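Local coordinates for protein alanine racemase (Enterococcus faecalis, PDB 3E6E) that belongs to the alanine racemase family, whose members pair an N-terminal TIM-barrel domain with a C-terminal domain built largely of beta strands, at residues V299-K304 / P329-V334; R7-H12 / L249-I254. The protein carries 1 engineered substitution. All coordinates share one frame; numbering follows the deposited sequence.

Contact 1 of 2, residues V299-K304 / P329-V334. Engineered in segment 329-334: Pro329 (natural residue Ser).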
loop_
_atom_site.group_PDB
_atom_site.type_symbol
_atom_site.label_atom_id
_atom_site.label_comp_id
_atom_site.label_asym_id
_atom_site.label_seq_id
_atom_site.Cartn_x
_atom_site.Cartn_y
_atom_site.Cartn_z
ATOM N N VAL A 299 -6.265 -6.027 18.703
ATOM C CA VAL A 299 -7.021 -4.813 18.418
ATOM C C VAL A 299 -7.999 -4.531 19.556
ATOM O O VAL A 299 -8.070 -5.292 20.519
ATOM C CB VAL A 299 -7.796 -4.920 17.103
ATOM C CG1 VAL A 299 -6.825 -5.081 15.946
ATOM C CG2 VAL A 299 -8.764 -6.078 17.171
ATOM N N LEU A 300 -8.773 -3.456 19.434
ATOM C CA LEU A 300 -9.685 -3.082 20.503
ATOM C C LEU A 300 -11.177 -3.116 20.227
ATOM O O LEU A 300 -11.683 -2.518 19.272
ATOM C CB LEU A 300 -9.292 -1.702 21.028
ATOM C CG LEU A 300 -7.832 -1.648 21.484
ATOM C CD1 LEU A 300 -7.410 -0.202 21.727
ATOM C CD2 LEU A 300 -7.662 -2.479 22.749
ATOM N N VAL A 301 -11.877 -3.817 21.108
ATOM C CA VAL A 301 -13.324 -3.957 21.042
ATOM C C VAL A 301 -13.826 -3.608 22.441
ATOM O O VAL A 301 -13.453 -4.242 23.416
ATOM C CB VAL A 301 -13.712 -5.409 20.671
ATOM C CG1 VAL A 301 -15.206 -5.493 20.340
ATOM C CG2 VAL A 301 -12.858 -5.883 19.481
ATOM N N ASN A 302 -14.647 -2.575 22.542
ATOM C CA ASN A 302 -15.172 -2.148 23.835
ATOM C C ASN A 302 -14.080 -2.007 24.884
ATOM O O ASN A 302 -14.258 -2.413 26.038
ATOM C CB ASN A 302 -16.219 -3.130 24.358
ATOM C CG ASN A 302 -17.425 -3.229 23.463
ATOM O OD1 ASN A 302 -17.866 -2.238 22.875
ATOM N ND2 ASN A 302 -17.987 -4.433 23.366
ATOM N N GLY A 303 -12.946 -1.445 24.483
ATOM C CA GLY A 303 -11.860 -1.235 25.426
ATOM C C GLY A 303 -11.154 -2.473 25.933
ATOM O O GLY A 303 -10.373 -2.390 26.873
ATOM N N LYS A 304 -11.431 -3.619 25.325
ATOM C CA LYS A 304 -10.784 -4.869 25.712
ATOM C C LYS A 304 -9.890 -5.284 24.543
ATOM O O LYS A 304 -10.238 -5.062 23.385
ATOM C CB LYS A 304 -11.834 -5.956 25.971
ATOM C CG LYS A 304 -12.805 -5.675 27.114
ATOM C CD LYS A 304 -12.251 -6.114 28.461
ATOM C CE LYS A 304 -13.301 -5.949 29.569
ATOM N NZ LYS A 304 -12.919 -6.608 30.853
ATOM N N PRO A 329 -20.192 -3.689 16.859
ATOM C CA PRO A 329 -19.352 -2.890 17.756
ATOM C C PRO A 329 -18.131 -2.357 16.992
ATOM O O PRO A 329 -17.630 -3.020 16.077
ATOM C CB PRO A 329 -18.960 -3.888 18.844
ATOM C CG PRO A 329 -20.109 -4.839 18.871
ATOM C CD PRO A 329 -20.391 -5.044 17.401
ATOM N N VAL A 330 -17.652 -1.170 17.359
ATOM C CA VAL A 330 -16.492 -0.585 16.678
ATOM C C VAL A 330 -15.180 -1.295 16.981
ATOM O O VAL A 330 -14.857 -1.574 18.137
ATOM C CB VAL A 330 -16.294 0.904 17.041
ATOM C CG1 VAL A 330 -15.006 1.426 16.397
ATOM C CG2 VAL A 330 -17.487 1.722 16.573
ATOM N N VAL A 331 -14.427 -1.593 15.933
ATOM C CA VAL A 331 -13.146 -2.234 16.116
ATOM C C VAL A 331 -12.070 -1.180 15.959
ATOM O O VAL A 331 -11.929 -0.561 14.895
ATOM C CB VAL A 331 -12.912 -3.347 15.093
ATOM C CG1 VAL A 331 -11.457 -3.816 15.159
ATOM C CG2 VAL A 331 -13.856 -4.517 15.387
ATOM N N THR A 332 -11.315 -0.973 17.029
ATOM C CA THR A 332 -10.248 0.005 17.024
ATOM C C THR A 332 -8.866 -0.618 16.806
ATOM O O THR A 332 -8.332 -1.304 17.682
ATOM C CB THR A 332 -10.249 0.778 18.333
ATOM O OG1 THR A 332 -11.566 1.305 18.565
ATOM C CG2 THR A 332 -9.231 1.917 18.272
ATOM N N LEU A 333 -8.293 -0.379 15.631
ATOM C CA LEU A 333 -6.975 -0.910 15.316
ATOM C C LEU A 333 -5.859 0.073 15.691
ATOM O O LEU A 333 -4.801 -0.333 16.180
ATOM C CB LEU A 333 -6.889 -1.277 13.832
ATOM C CG LEU A 333 -7.750 -2.476 13.390
ATOM C CD1 LEU A 333 -9.202 -2.060 13.236
ATOM C CD2 LEU A 333 -7.239 -3.015 12.081
ATOM N N VAL A 334 -6.089 1.361 15.467
ATOM C CA VAL A 334 -5.097 2.374 15.805
ATOM C C VAL A 334 -5.803 3.524 16.514
ATOM O O VAL A 334 -6.645 4.197 15.930
ATOM C CB VAL A 334 -4.385 2.894 14.531
ATOM C CG1 VAL A 334 -3.393 3.978 14.894
ATOM C CG2 VAL A 334 -3.680 1.749 13.832
#

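Contact 2 of 2, residues R7-H12 / L249-I254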
loop_
_atom_site.group_PDB
_atom_site.type_symbol
_atom_site.label_atom_id
_atom_site.label_comp_id
_atom_site.label_asym_id
_atom_site.label_seq_id
_atom_site.Cartn_x
_atom_site.Cartn_y
_atom_site.Cartn_z
ATOM N N ARG A 7 -17.915 0.121 3.275
ATOM C CA ARG A 7 -17.323 -0.829 4.201
ATOM C C ARG A 7 -16.954 -0.011 5.427
ATOM O O ARG A 7 -16.258 0.991 5.323
ATOM C CB ARG A 7 -16.075 -1.456 3.591
ATOM C CG ARG A 7 -15.312 -2.353 4.546
ATOM C CD ARG A 7 -14.026 -2.888 3.928
ATOM N NE ARG A 7 -13.100 -1.817 3.586
ATOM C CZ ARG A 7 -11.827 -2.005 3.264
ATOM N NH1 ARG A 7 -11.329 -3.233 3.242
ATOM N NH2 ARG A 7 -11.048 -0.964 2.982
ATOM N N PRO A 8 -17.418 -0.421 6.610
ATOM C CA PRO A 8 -17.099 0.331 7.827
ATOM C C PRO A 8 -15.604 0.526 8.171
ATOM O O PRO A 8 -15.275 1.181 9.167
ATOM C CB PRO A 8 -17.857 -0.437 8.910
ATOM C CG PRO A 8 -17.859 -1.847 8.381
ATOM C CD PRO A 8 -18.181 -1.643 6.922
ATOM N N THR A 9 -14.695 -0.022 7.374
ATOM C CA THR A 9 -13.285 0.154 7.694
ATOM C C THR A 9 -12.873 1.567 7.304
ATOM O O THR A 9 -12.796 1.887 6.116
ATOM C CB THR A 9 -12.405 -0.850 6.943
ATOM O OG1 THR A 9 -12.873 -2.176 7.211
ATOM C CG2 THR A 9 -10.958 -0.744 7.408
ATOM N N ARG A 10 -12.595 2.401 8.306
ATOM C CA ARG A 10 -12.216 3.798 8.076
ATOM C C ARG A 10 -10.901 4.255 8.711
ATOM O O ARG A 10 -10.449 3.717 9.732
ATOM C CB ARG A 10 -13.322 4.728 8.571
ATOM C CG ARG A 10 -14.655 4.502 7.905
ATOM C CD ARG A 10 -15.610 5.661 8.173
ATOM N NE ARG A 10 -16.787 5.608 7.312
ATOM C CZ ARG A 10 -16.748 5.286 6.019
ATOM N NH1 ARG A 10 -15.592 4.982 5.441
ATOM N NH2 ARG A 10 -17.859 5.271 5.300
ATOM N N LEU A 11 -10.311 5.284 8.109
ATOM C CA LEU A 11 -9.049 5.861 8.588
ATOM C C LEU A 11 -9.313 7.322 9.022
ATOM O O LEU A 11 -9.321 8.221 8.192
ATOM C CB LEU A 11 -8.022 5.790 7.442
ATOM C CG LEU A 11 -6.512 5.640 7.658
ATOM C CD1 LEU A 11 -6.179 4.618 8.737
ATOM C CD2 LEU A 11 -5.901 5.223 6.328
ATOM N N HIS A 12 -9.548 7.547 10.316
ATOM C CA HIS A 12 -9.842 8.894 10.832
ATOM C C HIS A 12 -8.636 9.785 11.053
ATOM O O HIS A 12 -7.745 9.477 11.850
ATOM C CB HIS A 12 -10.619 8.821 12.144
ATOM C CG HIS A 12 -11.981 8.223 11.997
ATOM N ND1 HIS A 12 -12.212 6.866 12.090
ATOM C CD2 HIS A 12 -13.178 8.792 11.710
ATOM C CE1 HIS A 12 -13.493 6.625 11.865
ATOM N NE2 HIS A 12 -14.101 7.777 11.631
ATOM N N LEU A 249 -7.279 4.550 13.137
ATOM C CA LEU A 249 -7.836 3.518 12.262
ATOM C C LEU A 249 -8.878 2.647 12.944
ATOM O O LEU A 249 -8.605 2.028 13.982
ATOM C CB LEU A 249 -6.709 2.640 11.742
ATOM C CG LEU A 249 -7.054 1.399 10.935
ATOM C CD1 LEU A 249 -7.669 1.771 9.583
ATOM C CD2 LEU A 249 -5.772 0.621 10.726
ATOM N N THR A 250 -10.068 2.580 12.349
ATOM C CA THR A 250 -11.157 1.783 12.911
ATOM C C THR A 250 -11.855 0.931 11.874
ATOM O O THR A 250 -11.641 1.068 10.666
ATOM C CB THR A 250 -12.251 2.668 13.549
ATOM O OG1 THR A 250 -12.641 3.680 12.610
ATOM C CG2 THR A 250 -11.775 3.302 14.853
ATOM N N SER A 251 -12.705 0.044 12.370
ATOM C CA SER A 251 -13.505 -0.827 11.523
ATOM C C SER A 251 -14.575 -1.357 12.457
ATOM O O SER A 251 -14.833 -0.753 13.503
ATOM C CB SER A 251 -12.664 -1.978 10.973
ATOM O OG SER A 251 -13.370 -2.677 9.959
ATOM N N GLU A 252 -15.205 -2.468 12.099
ATOM C CA GLU A 252 -16.220 -3.042 12.978
ATOM C C GLU A 252 -16.536 -4.490 12.654
ATOM O O GLU A 252 -16.361 -4.944 11.526
ATOM C CB GLU A 252 -17.509 -2.201 12.942
ATOM C CG GLU A 252 -18.331 -2.310 11.675
ATOM C CD GLU A 252 -19.479 -1.300 11.640
ATOM O OE1 GLU A 252 -20.439 -1.489 10.856
ATOM O OE2 GLU A 252 -19.415 -0.309 12.398
ATOM N N LEU A 253 -16.996 -5.203 13.679
ATOM C CA LEU A 253 -17.365 -6.605 13.575
ATOM C C LEU A 253 -18.503 -6.791 12.586
ATOM O O LEU A 253 -19.549 -6.165 12.717
ATOM C CB LEU A 253 -17.795 -7.110 14.945
ATOM C CG LEU A 253 -16.664 -7.225 15.955
ATOM C CD1 LEU A 253 -17.219 -7.539 17.316
ATOM C CD2 LEU A 253 -15.693 -8.296 15.502
ATOM N N ILE A 254 -18.288 -7.644 11.592
ATOM C CA ILE A 254 -19.308 -7.914 10.590
ATOM C C ILE A 254 -19.788 -9.365 10.698
ATOM O O ILE A 254 -20.776 -9.745 10.072
ATOM C CB ILE A 254 -18.781 -7.649 9.150
ATOM C CG1 ILE A 254 -17.633 -8.598 8.814
ATOM C CG2 ILE A 254 -18.291 -6.209 9.032
ATOM C CD1 ILE A 254 -17.163 -8.464 7.384
#

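Contact 1 of 2, residues V299-K304 / P329-V334
Two backbone hydrogen bonds clamp Leu300 to Thr332 as a hydrogen-bonded antiparallel pair. Thr332 N reaches Leu300 O at 2.7 Å, almost straight (175°) and within the carbonyl plane. The return bond, Leu300 N to Thr332 O at 2.8 Å, is more bent, its donor standing 27° above the carbonyl plane. Leu300 O also receives the CA-H of Val331, with Val331 CA at 3.5 Å.

The two faces of this ladder differ. On one, Leu300 CB lies 3.8 Å from Thr332 CB, so the residues meet through the roots of their side chains. On the other, Val299 spreads over the partner strand. Its CB rests against the backbone of Thr332, 3.7 Å from Thr332 O. From there the branches part: CG1, anti to the carbonyl carbon (chi1 -63°), lies alongside Leu333 with 3.8 Å to Leu333 CG, whereas CG2, in the crowded position between backbone N and carbonyl carbon, crosses Val331 obliquely and meets Val331 CG1 at 4.1 Å. Val301 extends this apolar surface, its CG1 packing 4.3 Å from CB of Pro329, an engineered residue in place of the natural Ser.

Beyond Val301 the chain reverses in a type I' turn with Asn302 and Gly303 at its tip, the two-residue link of a beta hairpin; Gly303 N is bonded to Asp337 OD1. Strand 298-301 lies between its hairpin partner 304-309 and strand 330-332, and strand 249-259 flanks the latter on its other edge. There Leu333 and Val334 both face Leu249 in a classic beta bulge, where the chain turns a corner. Across the sheet, Ile319 of strand 317-321 packs on Val299 and Val301, while Trp290 from a loop touches both Val299 and Leu333.

Contact 2 of 2, residues R7-H12 / L249-I254
Ser251 and Thr9 meet tip to tip. Ser251 OG, swung anti to its backbone N (chi1 -169°), donates to Thr9 OG1 at 2.8 Å, and Thr9 OG1 is bonded in turn to Pro283 O, so two hydrogen bonds grip the Thr9 hydroxyl. Pro8 and Glu252 cross at about a right angle: Glu252 CG takes the crowded position between N and carbonyl carbon (chi1 73°), and the chain, extended beyond it, sets CD 3.3 Å from Pro8 CB.

These side chains lie just beyond one end of an antiparallel pairing in which the short N-terminal strand 10-12 joins the sheet of the C-terminal domain. Arg10 N to Thr250 O and Thr250 N to Arg10 O, each 2.9 Å, form the hydrogen-bonded pair, the latter nearly along the C=O axis.

Thr250 OG1 is also in the crowded position (chi1 51°), which brings it to the edge of the His12 ring, in its plane and 3.2 Å from His12 CE1. On the face of the sheet opposite Arg10 and Thr250, the Leu11 and Leu249 side chains cross obliquely, with Leu11 CD1 3.3 Å from Leu249 CD1. The Arg10 guanidinium leads away to a salt bridge with Glu369, and Pro8 packs on Asp90 of the second subunit.

Both contacts belong to one mixed sheet and share a seam: strand 330-332 of contact 1 lies beside strand 249-259 of contact 2, with Val331 N 2.6 Å from Ser251 O and Val334 O 2.9 Å from Leu249 N, both probable hydrogen bonds. Contact 1 is mostly buried and its side-chain packing is chiefly aliphatic, with exposure growing toward the hairpin turn. Contact 2 is only partly buried and richer in hydroxyl and charged groups, and it has neighbours in the second subunit. The two also differ in reach: contact 1 joins strands close in sequence, whereas contact 2 joins the N-terminal end to a strand that follows after 236 intervening residues.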